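Local coordinates for protein split-soret cytochrome C (Desulfovibrio desulfuricans, PDB 1H21) that carries two c-type haems and an iron-sulfur centre, probably [2Fe-2S], in each subunit of a haem-linked dimer and may take part in sulfate reduction, at the interface of chains A and B. Residues are numbered along the deposited sequence; one frame, centred on the assembly and turned at random. Chains: chain A/B, Split-soret cytochrome C.

Contact 1: the interface of chains A and B. Residues chain A 110, 113-114, 117, 145, 203; chain B 82.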
loop_
_atom_site.group_PDB
_atom_site.type_symbol
_atom_site.label_atom_id
_atom_site.label_comp_id
_atom_site.label_asym_id
_atom_site.label_seq_id
_atom_site.Cartn_x
_atom_site.Cartn_y
_atom_site.Cartn_z
ATOM N N ASN A 110 10.803 -9.222 -0.547
ATOM C CA ASN A 110 12.062 -8.595 -0.170
ATOM C C ASN A 110 12.919 -8.371 -1.403
ATOM O O ASN A 110 13.552 -7.322 -1.545
ATOM C CB ASN A 110 12.835 -9.448 0.837
ATOM C CG ASN A 110 12.302 -9.313 2.252
ATOM O OD1 ASN A 110 11.470 -8.454 2.542
ATOM N ND2 ASN A 110 12.788 -10.161 3.148
ATOM N N PHE A 113 11.108 -5.654 -3.691
ATOM C CA PHE A 113 11.270 -4.329 -3.082
ATOM C C PHE A 113 12.721 -3.804 -3.004
ATOM O O PHE A 113 12.963 -2.645 -3.333
ATOM C CB PHE A 113 10.593 -4.281 -1.705
ATOM C CG PHE A 113 9.081 -4.233 -1.758
ATOM C CD1 PHE A 113 8.389 -4.564 -2.926
ATOM C CD2 PHE A 113 8.351 -3.872 -0.638
ATOM C CE1 PHE A 113 6.997 -4.534 -2.976
ATOM C CE2 PHE A 113 6.956 -3.838 -0.677
ATOM C CZ PHE A 113 6.282 -4.173 -1.851
ATOM N N ARG A 114 13.678 -4.632 -2.568
ATOM C CA ARG A 114 15.093 -4.221 -2.488
ATOM C C ARG A 114 15.628 -3.926 -3.893
ATOM O O ARG A 114 16.403 -2.987 -4.102
ATOM C CB ARG A 114 15.930 -5.312 -1.834
ATOM C CG ARG A 114 15.656 -5.465 -0.364
ATOM C CD ARG A 114 16.356 -6.648 0.255
ATOM N NE ARG A 114 15.883 -6.863 1.623
ATOM C CZ ARG A 114 16.064 -7.973 2.340
ATOM N NH1 ARG A 114 16.720 -9.018 1.841
ATOM N NH2 ARG A 114 15.601 -8.021 3.583
ATOM N N GLU A 117 14.408 -0.417 -4.934
ATOM C CA GLU A 117 15.144 0.676 -4.301
ATOM C C GLU A 117 16.493 1.009 -4.972
ATOM O O GLU A 117 16.849 2.184 -5.104
ATOM C CB GLU A 117 15.420 0.360 -2.834
ATOM C CG GLU A 117 14.213 0.194 -1.911
ATOM C CD GLU A 117 14.650 -0.065 -0.466
ATOM O OE1 GLU A 117 15.765 -0.604 -0.255
ATOM O OE2 GLU A 117 13.904 0.294 0.469
ATOM N N VAL A 145 10.504 2.626 -1.892
ATOM C CA VAL A 145 9.402 1.850 -2.396
ATOM C C VAL A 145 8.143 2.742 -2.375
ATOM O O VAL A 145 7.116 2.423 -2.990
ATOM C CB VAL A 145 9.314 0.614 -1.482
ATOM C CG1 VAL A 145 7.917 0.221 -1.203
ATOM C CG2 VAL A 145 10.112 -0.528 -2.092
ATOM N N GLN A 203 19.408 -4.481 3.375
ATOM C CA GLN A 203 20.017 -3.172 3.204
ATOM C C GLN A 203 20.982 -2.889 4.353
ATOM O O GLN A 203 20.765 -3.319 5.487
ATOM C CB GLN A 203 18.957 -2.060 3.133
ATOM C CG GLN A 203 17.910 -2.224 2.059
ATOM C CD GLN A 203 16.621 -2.769 2.622
ATOM O OE1 GLN A 203 16.620 -3.714 3.385
ATOM N NE2 GLN A 203 15.519 -2.191 2.241
ATOM N N TRP B 82 7.256 -4.342 5.490
ATOM C CA TRP B 82 7.993 -3.210 4.951
ATOM C C TRP B 82 7.641 -1.865 5.569
ATOM O O TRP B 82 8.405 -0.918 5.445
ATOM C CB TRP B 82 7.880 -3.184 3.439
ATOM C CG TRP B 82 8.958 -4.039 2.831
ATOM C CD1 TRP B 82 9.053 -5.405 2.879
ATOM C CD2 TRP B 82 10.164 -3.572 2.208
ATOM N NE1 TRP B 82 10.253 -5.806 2.338
ATOM C CE2 TRP B 82 10.952 -4.701 1.923
ATOM C CE3 TRP B 82 10.659 -2.301 1.881
ATOM C CZ2 TRP B 82 12.209 -4.601 1.326
ATOM C CZ3 TRP B 82 11.908 -2.209 1.291
ATOM C CH2 TRP B 82 12.670 -3.355 1.020
#
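Helix 102-118 of chain A receives the indole of B:Trp82, which reaches across the dimer interface from a loop. B:Trp82 accounts for most of the surface hidden here, 93 Å². Its NE1, the indole N-H, gives a hydrogen bond of 2.9 Å to OD1 of the A:Asn110 side-chain amide. The bond is nearly straight, 164° at the hydrogen. It lies close to the indole plane and in the plane of the amide carbonyl. It should fix how the indole is turned. A:Phe113 covers one indole face. Its ring stands at 79° to the indole, and its rim carbon CD2 sits 3.4 Å from CD2 of B:Trp82. The A:Phe113 CB methylene lies over the six-membered ring of the same indole. With CG anti to the carbonyl carbon (chi1 -74°), the A:Phe113 ring swings its CD2 edge onto the same face that CB already covers. The far end of the indole meets polar side chains. OE2 of the A:Glu117 carboxylate is 3.3 Å from CZ3 of B:Trp82, at the indole edge. NE2 of the A:Gln203 amide is 3.3 Å from CH2 of B:Trp82, on the side of the plane opposite A:Phe113. This amide donates a 3.0 Å hydrogen bond from NE2 to OE1 of A:Glu117, which ties the two polar groups together. The A:Arg114 methylene CG packs at the indole rim. The site seats one large aromatic side chain in the partner subunit and helps hold the homodimer together.

Contact 2: the interface of chains A and B. Residues chain A 40, 42, 70, 73; chain B 12, 16-17, 102.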
loop_
_atom_site.group_PDB
_atom_site.type_symbol
_atom_site.label_atom_id
_atom_site.label_comp_id
_atom_site.label_asym_id
_atom_site.label_seq_id
_atom_site.Cartn_x
_atom_site.Cartn_y
_atom_site.Cartn_z
ATOM N N LYS A 40 -8.294 2.713 -19.456
ATOM C CA LYS A 40 -9.276 3.437 -18.655
ATOM C C LYS A 40 -8.607 4.277 -17.547
ATOM O O LYS A 40 -9.265 4.750 -16.597
ATOM C CB LYS A 40 -10.285 2.452 -18.066
ATOM C CG LYS A 40 -11.193 1.778 -19.085
ATOM C CD LYS A 40 -12.244 0.986 -18.344
ATOM C CE LYS A 40 -13.295 0.408 -19.277
ATOM N NZ LYS A 40 -14.367 -0.301 -18.483
ATOM N N PHE A 42 -6.532 3.249 -15.404
ATOM C CA PHE A 42 -6.483 2.475 -14.163
ATOM C C PHE A 42 -5.162 2.520 -13.389
ATOM O O PHE A 42 -5.168 2.395 -12.167
ATOM C CB PHE A 42 -6.957 1.041 -14.402
ATOM C CG PHE A 42 -8.462 0.904 -14.611
ATOM C CD1 PHE A 42 -9.321 1.978 -14.409
ATOM C CD2 PHE A 42 -9.011 -0.310 -15.026
ATOM C CE1 PHE A 42 -10.706 1.854 -14.622
ATOM C CE2 PHE A 42 -10.384 -0.450 -15.246
ATOM C CZ PHE A 42 -11.236 0.634 -15.043
ATOM N N ALA A 70 -10.352 -4.214 -11.720
ATOM C CA ALA A 70 -10.354 -2.775 -11.507
ATOM C C ALA A 70 -10.212 -2.397 -10.037
ATOM O O ALA A 70 -9.910 -1.246 -9.732
ATOM C CB ALA A 70 -11.568 -2.152 -12.093
ATOM N N GLU A 73 -7.388 -0.343 -9.153
ATOM C CA GLU A 73 -7.305 1.074 -9.529
ATOM C C GLU A 73 -7.039 1.837 -8.211
ATOM O O GLU A 73 -6.412 2.891 -8.185
ATOM C CB GLU A 73 -8.625 1.548 -10.163
ATOM C CG GLU A 73 -8.610 3.001 -10.637
ATOM C CD GLU A 73 -10.001 3.565 -10.853
ATOM O OE1 GLU A 73 -10.863 3.389 -9.959
ATOM O OE2 GLU A 73 -10.237 4.212 -11.902
ATOM N N GLN B 12 -13.628 -7.393 -16.764
ATOM C CA GLN B 12 -13.802 -8.338 -15.664
ATOM C C GLN B 12 -15.234 -8.760 -15.541
ATOM O O GLN B 12 -16.138 -8.062 -16.001
ATOM C CB GLN B 12 -13.398 -7.695 -14.329
ATOM C CG GLN B 12 -14.365 -6.605 -13.847
ATOM C CD GLN B 12 -13.764 -5.724 -12.777
ATOM O OE1 GLN B 12 -14.259 -5.650 -11.641
ATOM N NE2 GLN B 12 -12.668 -5.065 -13.123
ATOM N N ALA B 16 -16.112 -3.240 -14.576
ATOM C CA ALA B 16 -15.322 -2.509 -13.576
ATOM C C ALA B 16 -16.306 -1.809 -12.629
ATOM O O ALA B 16 -17.289 -1.213 -13.095
ATOM C CB ALA B 16 -14.444 -1.469 -14.263
ATOM N N PHE B 17 -16.037 -1.876 -11.322
ATOM C CA PHE B 17 -16.879 -1.251 -10.291
ATOM C C PHE B 17 -18.328 -1.677 -10.464
ATOM O O PHE B 17 -19.270 -0.883 -10.304
ATOM C CB PHE B 17 -16.771 0.278 -10.349
ATOM C CG PHE B 17 -15.452 0.758 -10.836
ATOM C CD1 PHE B 17 -15.353 1.435 -12.057
ATOM C CD2 PHE B 17 -14.293 0.482 -10.109
ATOM C CE1 PHE B 17 -14.121 1.833 -12.559
ATOM C CE2 PHE B 17 -13.044 0.871 -10.598
ATOM C CZ PHE B 17 -12.957 1.552 -11.833
ATOM N N ARG B 102 -12.304 5.729 -9.511
ATOM C CA ARG B 102 -11.429 6.680 -8.804
ATOM C C ARG B 102 -11.941 8.081 -8.522
ATOM O O ARG B 102 -11.707 8.616 -7.426
ATOM C CB ARG B 102 -10.035 6.748 -9.431
ATOM C CG ARG B 102 -9.973 7.320 -10.820
ATOM C CD ARG B 102 -8.543 7.237 -11.335
ATOM N NE ARG B 102 -8.425 7.770 -12.689
ATOM C CZ ARG B 102 -8.638 7.055 -13.791
ATOM N NH1 ARG B 102 -8.977 5.773 -13.730
ATOM N NH2 ARG B 102 -8.511 7.624 -14.970
#
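B:Arg102, B:Phe17 and A:Glu73 bury the most surface in this part of the dimer interface. B:Arg102 grips A:Glu73 at two points. Its NH1 makes a salt bridge of 2.7 Å to OE2 of the A:Glu73 carboxylate, meeting it on the anti side. Its backbone N gives a bent hydrogen bond of 2.8 Å to OE1 of the same carboxylate, from above the carboxylate plane. The guanidinium and carboxylate planes are almost perpendicular, at 87°. NH1 of B:Arg102 also donates to the backbone O of A:Lys40 at 3.1 Å, on a carbonyl lone pair and within the guanidinium plane. CG of B:Arg102 takes the crowded position between backbone N and carbonyl carbon (chi1 66°). The extended chain then runs past the carboxylate, so backbone N and NH1 meet different oxygens. B:Phe17 packs against this pair. Its CZ is 3.4 Å from OE1 of A:Glu73 and 3.6 Å from CE1 of A:Phe42. The two phenyl rings meet edge to face, their planes 77° apart. The methyls of A:Ala70 and B:Ala16 touch at 3.7 Å between CB atoms. NE2 of B:Gln12 faces N of A:Ala70, two donors as modelled, so the orientation of that amide is doubtful. The site joins the 3-10 helices 39-41 and 69-78 of chain A to the N-terminal loop of chain B and to the first turn of its helix 102-118.

Contact 3: the interface of chains A and B. Residues chain A 70-71, 73-75; chain B 90, 94, 97, 100.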
loop_
_atom_site.group_PDB
_atom_site.type_symbol
_atom_site.label_atom_id
_atom_site.label_comp_id
_atom_site.label_asym_id
_atom_site.label_seq_id
_atom_site.Cartn_x
_atom_site.Cartn_y
_atom_site.Cartn_z
ATOM N N ALA A 70 -10.352 -4.214 -11.720
ATOM C CA ALA A 70 -10.354 -2.775 -11.507
ATOM C C ALA A 70 -10.212 -2.397 -10.037
ATOM O O ALA A 70 -9.910 -1.246 -9.732
ATOM C CB ALA A 70 -11.568 -2.152 -12.093
ATOM N N MET A 71 -10.377 -3.362 -9.130
ATOM C CA MET A 71 -10.221 -3.073 -7.711
ATOM C C MET A 71 -8.822 -2.489 -7.505
ATOM O O MET A 71 -8.609 -1.656 -6.608
ATOM C CB MET A 71 -10.378 -4.330 -6.844
ATOM C CG MET A 71 -10.235 -4.061 -5.330
ATOM S SD MET A 71 -10.188 -5.539 -4.273
ATOM C CE MET A 71 -8.470 -5.747 -3.990
ATOM N N GLU A 73 -7.388 -0.343 -9.153
ATOM C CA GLU A 73 -7.305 1.074 -9.529
ATOM C C GLU A 73 -7.039 1.837 -8.211
ATOM O O GLU A 73 -6.412 2.891 -8.185
ATOM C CB GLU A 73 -8.625 1.548 -10.163
ATOM C CG GLU A 73 -8.610 3.001 -10.637
ATOM C CD GLU A 73 -10.001 3.565 -10.853
ATOM O OE1 GLU A 73 -10.863 3.389 -9.959
ATOM O OE2 GLU A 73 -10.237 4.212 -11.902
ATOM N N ALA A 74 -7.447 1.220 -7.110
ATOM C CA ALA A 74 -7.294 1.764 -5.771
ATOM C C ALA A 74 -5.863 2.181 -5.479
ATOM O O ALA A 74 -5.638 3.114 -4.719
ATOM C CB ALA A 74 -7.754 0.720 -4.737
ATOM N N ASN A 75 -4.912 1.503 -6.108
ATOM C CA ASN A 75 -3.504 1.767 -5.874
ATOM C C ASN A 75 -2.869 2.836 -6.739
ATOM O O ASN A 75 -1.665 3.117 -6.625
ATOM C CB ASN A 75 -2.716 0.487 -6.047
ATOM C CG ASN A 75 -2.946 -0.477 -4.943
ATOM O OD1 ASN A 75 -2.222 -0.473 -3.951
ATOM N ND2 ASN A 75 -3.924 -1.352 -5.116
ATOM N N TYR B 90 -5.366 0.261 3.761
ATOM C CA TYR B 90 -5.460 -0.232 2.398
ATOM C C TYR B 90 -6.607 -1.226 2.261
ATOM O O TYR B 90 -7.391 -1.147 1.311
ATOM C CB TYR B 90 -4.167 -0.882 1.906
ATOM C CG TYR B 90 -4.389 -1.417 0.540
ATOM C CD1 TYR B 90 -4.393 -0.575 -0.560
ATOM C CD2 TYR B 90 -4.723 -2.748 0.349
ATOM C CE1 TYR B 90 -4.751 -1.037 -1.804
ATOM C CE2 TYR B 90 -5.091 -3.210 -0.889
ATOM C CZ TYR B 90 -5.085 -2.360 -1.964
ATOM O OH TYR B 90 -5.382 -2.848 -3.208
ATOM N N ALA B 94 -9.485 -0.419 -0.379
ATOM C CA ALA B 94 -9.561 -1.334 -1.522
ATOM C C ALA B 94 -10.996 -1.670 -1.868
ATOM O O ALA B 94 -11.386 -1.622 -3.028
ATOM C CB ALA B 94 -8.801 -2.617 -1.212
ATOM N N SER B 97 -13.110 0.423 -4.304
ATOM C CA SER B 97 -12.891 0.242 -5.741
ATOM C C SER B 97 -13.608 -0.960 -6.389
ATOM O O SER B 97 -13.439 -1.254 -7.585
ATOM C CB SER B 97 -11.394 0.241 -6.036
ATOM O OG SER B 97 -10.819 1.486 -5.648
ATOM N N TRP B 100 -17.027 1.643 -6.838
ATOM C CA TRP B 100 -16.925 2.967 -7.471
ATOM C C TRP B 100 -15.579 3.203 -8.182
ATOM O O TRP B 100 -14.565 2.585 -7.819
ATOM C CB TRP B 100 -17.119 4.048 -6.382
ATOM C CG TRP B 100 -18.457 4.015 -5.678
ATOM C CD1 TRP B 100 -19.630 4.475 -6.172
ATOM C CD2 TRP B 100 -18.757 3.461 -4.377
ATOM N NE1 TRP B 100 -20.650 4.239 -5.278
ATOM C CE2 TRP B 100 -20.145 3.618 -4.168
ATOM C CE3 TRP B 100 -17.990 2.845 -3.379
ATOM C CZ2 TRP B 100 -20.792 3.179 -2.997
ATOM C CZ3 TRP B 100 -18.632 2.406 -2.210
ATOM C CH2 TRP B 100 -20.023 2.579 -2.034
#
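ND2 of the A:Asn75 side-chain amide donates a hydrogen bond of 2.8 Å to the phenol OH of B:Tyr90. Both residues belong to the C_GCAxxG_C_C redox-protein family region. B:Tyr90 stands near the start of helix 87-99, four residues after B:Cys86, a probable ligand of the iron-sulfur cluster. The bond is moderately bent, 147° at the hydrogen, and the phenol oxygen lies somewhat out of the amide plane. The two side chains cross at about a right angle. Their flat groups are turned 34° from each other. The amide sits above the ring plane at the CE1 rim, with OD1 of A:Asn75 3.4 Å from CE1 of B:Tyr90. CG of B:Tyr90 is anti to the backbone N (chi1 177°), which points the hydroxyl at chain A. Further along the same helix, B:Ser97 buries 48 Å² against 3-10 helix 69-78. The hydroxyl OG of B:Ser97 packs 3.3 Å from the methyl CB of A:Ala74. CB of B:Ser97 lies 3.4 Å from the backbone O of A:Met71. The A:Met71 side chain lies along helix 87-99 of chain B. Its CG comes to 3.5 Å from the backbone O of B:Ala94. The chain bends at the sulfur, which brings the methyl CE of A:Met71 to 4.2 Å from CB of B:Ala94.

The C-alpha centres of contact 2 and contact 3 are about 7 Å apart. They share A:Ala70 and A:Glu73, so 3-10 helix 69-78 of chain A serves both. In chain B, contact 3 uses helix 87-99 and contact 2 the start of helix 102-118. The two form one continuous patch. Contact 1 lies about 27 Å from contact 2 and 23 Å from contact 3, again between C-alpha centres. It uses helix 102-118 from chain A instead. Two-fold symmetry gives every contact a twin. The protein contacts thus spread over the dimer and add to the linkage made by the shared haems.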